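Long-range contact in alcohol dehydrogenase (Comamonas sp. 26, PDB 6ZDZ), which probably catalyses the NAD(P)-dependent interconversion of alcohols and carbonyl compounds: residues 107-112 with 154-159. Sequence-based numbering, arbitrary orientation.
Sequences RLVMLN and GATKAF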
loop_
_atom_site.group_PDB
_atom_site.type_symbol
_atom_site.label_atom_id
_atom_site.label_comp_id
_atom_site.label_asym_id
_atom_site.label_seq_id
_atom_site.Cartn_x
_atom_site.Cartn_y
_atom_site.Cartn_z
ATOM N N ARG A 107 -12.877 1.407 3.524
ATOM C CA ARG A 107 -13.350 1.351 2.145
ATOM C C ARG A 107 -12.265 1.780 1.165
ATOM O O ARG A 107 -12.143 1.206 0.076
ATOM C CB ARG A 107 -14.592 2.226 1.991
ATOM C CG ARG A 107 -15.800 1.717 2.763
ATOM C CD ARG A 107 -16.923 2.740 2.775
ATOM N NE ARG A 107 -18.162 2.180 3.306
ATOM C CZ ARG A 107 -19.184 2.909 3.742
ATOM N NH1 ARG A 107 -19.110 4.232 3.718
ATOM N NH2 ARG A 107 -20.275 2.316 4.208
ATOM N N LEU A 108 -11.472 2.791 1.532
ATOM C CA LEU A 108 -10.427 3.282 0.639
ATOM C C LEU A 108 -9.348 2.228 0.423
ATOM O O LEU A 108 -8.917 1.990 -0.711
ATOM C CB LEU A 108 -9.828 4.571 1.205
ATOM C CG LEU A 108 -8.853 5.367 0.335
ATOM C CD1 LEU A 108 -9.339 5.455 -1.096
ATOM C CD2 LEU A 108 -8.661 6.762 0.914
ATOM N N VAL A 109 -8.898 1.586 1.501
ATOM C CA VAL A 109 -7.868 0.560 1.372
ATOM C C VAL A 109 -8.429 -0.676 0.682
ATOM O O VAL A 109 -7.754 -1.307 -0.138
ATOM C CB VAL A 109 -7.276 0.223 2.752
ATOM C CG1 VAL A 109 -6.281 -0.921 2.635
ATOM C CG2 VAL A 109 -6.617 1.454 3.357
ATOM N N MET A 110 -9.672 -1.042 1.000
ATOM C CA MET A 110 -10.276 -2.225 0.396
ATOM C C MET A 110 -10.403 -2.070 -1.116
ATOM O O MET A 110 -10.034 -2.970 -1.877
ATOM C CB MET A 110 -11.643 -2.492 1.030
ATOM C CG MET A 110 -12.436 -3.608 0.379
ATOM S SD MET A 110 -11.989 -5.226 1.035
ATOM C CE MET A 110 -13.472 -6.167 0.662
ATOM N N LEU A 111 -10.915 -0.923 -1.571
ATOM C CA LEU A 111 -11.172 -0.739 -2.996
ATOM C C LEU A 111 -9.891 -0.544 -3.797
ATOM O O LEU A 111 -9.816 -0.977 -4.952
ATOM C CB LEU A 111 -12.108 0.450 -3.211
ATOM C CG LEU A 111 -13.584 0.210 -2.897
ATOM C CD1 LEU A 111 -14.364 1.513 -2.944
ATOM C CD2 LEU A 111 -14.169 -0.800 -3.866
ATOM N N ASN A 112 -8.880 0.098 -3.214
ATOM C CA ASN A 112 -7.676 0.457 -3.952
ATOM C C ASN A 112 -6.512 -0.493 -3.717
ATOM O O ASN A 112 -5.488 -0.366 -4.397
ATOM C CB ASN A 112 -7.232 1.880 -3.587
ATOM C CG ASN A 112 -8.215 2.937 -4.041
ATOM O OD1 ASN A 112 -9.395 2.658 -4.249
ATOM N ND2 ASN A 112 -7.732 4.165 -4.199
ATOM N N GLY A 154 -2.698 8.154 -1.994
ATOM C CA GLY A 154 -1.385 7.969 -2.588
ATOM C C GLY A 154 -0.668 6.740 -2.069
ATOM O O GLY A 154 0.081 6.095 -2.805
ATOM N N ALA A 155 -0.878 6.405 -0.793
ATOM C CA ALA A 155 -0.268 5.204 -0.232
ATOM C C ALA A 155 -0.808 3.946 -0.902
ATOM O O ALA A 155 -0.044 3.024 -1.212
ATOM C CB ALA A 155 -0.496 5.161 1.279
ATOM N N THR A 156 -2.124 3.886 -1.130
ATOM C CA THR A 156 -2.700 2.745 -1.837
ATOM C C THR A 156 -2.186 2.655 -3.268
ATOM O O THR A 156 -2.065 1.552 -3.814
ATOM C CB THR A 156 -4.226 2.827 -1.834
ATOM O OG1 THR A 156 -4.647 3.961 -2.601
ATOM C CG2 THR A 156 -4.760 2.944 -0.414
ATOM N N LYS A 157 -1.885 3.795 -3.892
ATOM C CA LYS A 157 -1.378 3.773 -5.259
ATOM C C LYS A 157 0.080 3.337 -5.304
ATOM O O LYS A 157 0.498 2.660 -6.250
ATOM C CB LYS A 157 -1.559 5.143 -5.909
ATOM C CG LYS A 157 -3.015 5.519 -6.120
ATOM C CD LYS A 157 -3.746 4.416 -6.872
ATOM C CE LYS A 157 -5.240 4.674 -6.937
ATOM N NZ LYS A 157 -5.966 3.558 -7.603
ATOM N N ALA A 158 0.870 3.723 -4.299
ATOM C CA ALA A 158 2.215 3.176 -4.171
ATOM C C ALA A 158 2.166 1.669 -3.959
ATOM O O ALA A 158 3.029 0.933 -4.456
ATOM C CB ALA A 158 2.957 3.861 -3.023
ATOM N N PHE A 159 1.168 1.195 -3.207
ATOM C CA PHE A 159 0.926 -0.239 -3.086
ATOM C C PHE A 159 0.704 -0.873 -4.455
ATOM O O PHE A 159 1.301 -1.908 -4.779
ATOM C CB PHE A 159 -0.278 -0.478 -2.167
ATOM C CG PHE A 159 -0.620 -1.932 -1.953
ATOM C CD1 PHE A 159 -1.314 -2.655 -2.912
ATOM C CD2 PHE A 159 -0.272 -2.568 -0.773
ATOM C CE1 PHE A 159 -1.627 -3.983 -2.712
ATOM C CE2 PHE A 159 -0.586 -3.900 -0.564
ATOM C CZ PHE A 159 -1.264 -4.607 -1.536
#
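Asn112 and Thr156 mark the nearest backbone approach of two helical segments, 107-112 and 154-159, their CA atoms 5.9 Å apart; the short axes run in nearly the same direction, inclined by 24°, and come within 9.7 Å. Both residues direct their CB atoms at the facing helix, and the carbons meet closely, Asn112 CB standing 3.6 Å from Thr156 CB. With CG lying anti to the carbonyl carbon (chi1 -66°), the Asn112 amide is carried to the side of Thr156, where its ND2 reaches Thr156 OG1 in a weak hydrogen bond, 3.5 Å long with 150° at the hydrogen. Each polar group has a stronger partner elsewhere, ND2 on the carbonyl oxygen of Met91 and OG1 on that of Tyr153, three residues earlier in the same helix.

The parallel seven-stranded sheet, ordered 3-2-1-4-5-6-7, identifies the Rossmann fold of short-chain dehydrogenases, and the contact joins helices 102-130 and 151-171. Tyr153 and Lys157 form the YxxxK pair of this family, so both are probably catalytic; Asn112 probably corresponds to the asparagine of the classical Asn-Ser-Tyr-Lys tetrad, with Ser140 the likely serine. The lysine chain, bent at chi2, passes obliquely by the ND2 end of the amide, bringing its CE to 3.7 Å from Asn112 ND2, while NZ makes a weak hydrogen bond to the carbonyl oxygen of Ile138. Beside Asn112, the methyl CG2 of Thr156 lies 4.3 Å from Val109 CA and touches Val109 CG2 more loosely, at 4.5 Å. Thr156 packs on Phe159 of the second subunit and Val109 on its Thr114, so both belong to the dimer interface.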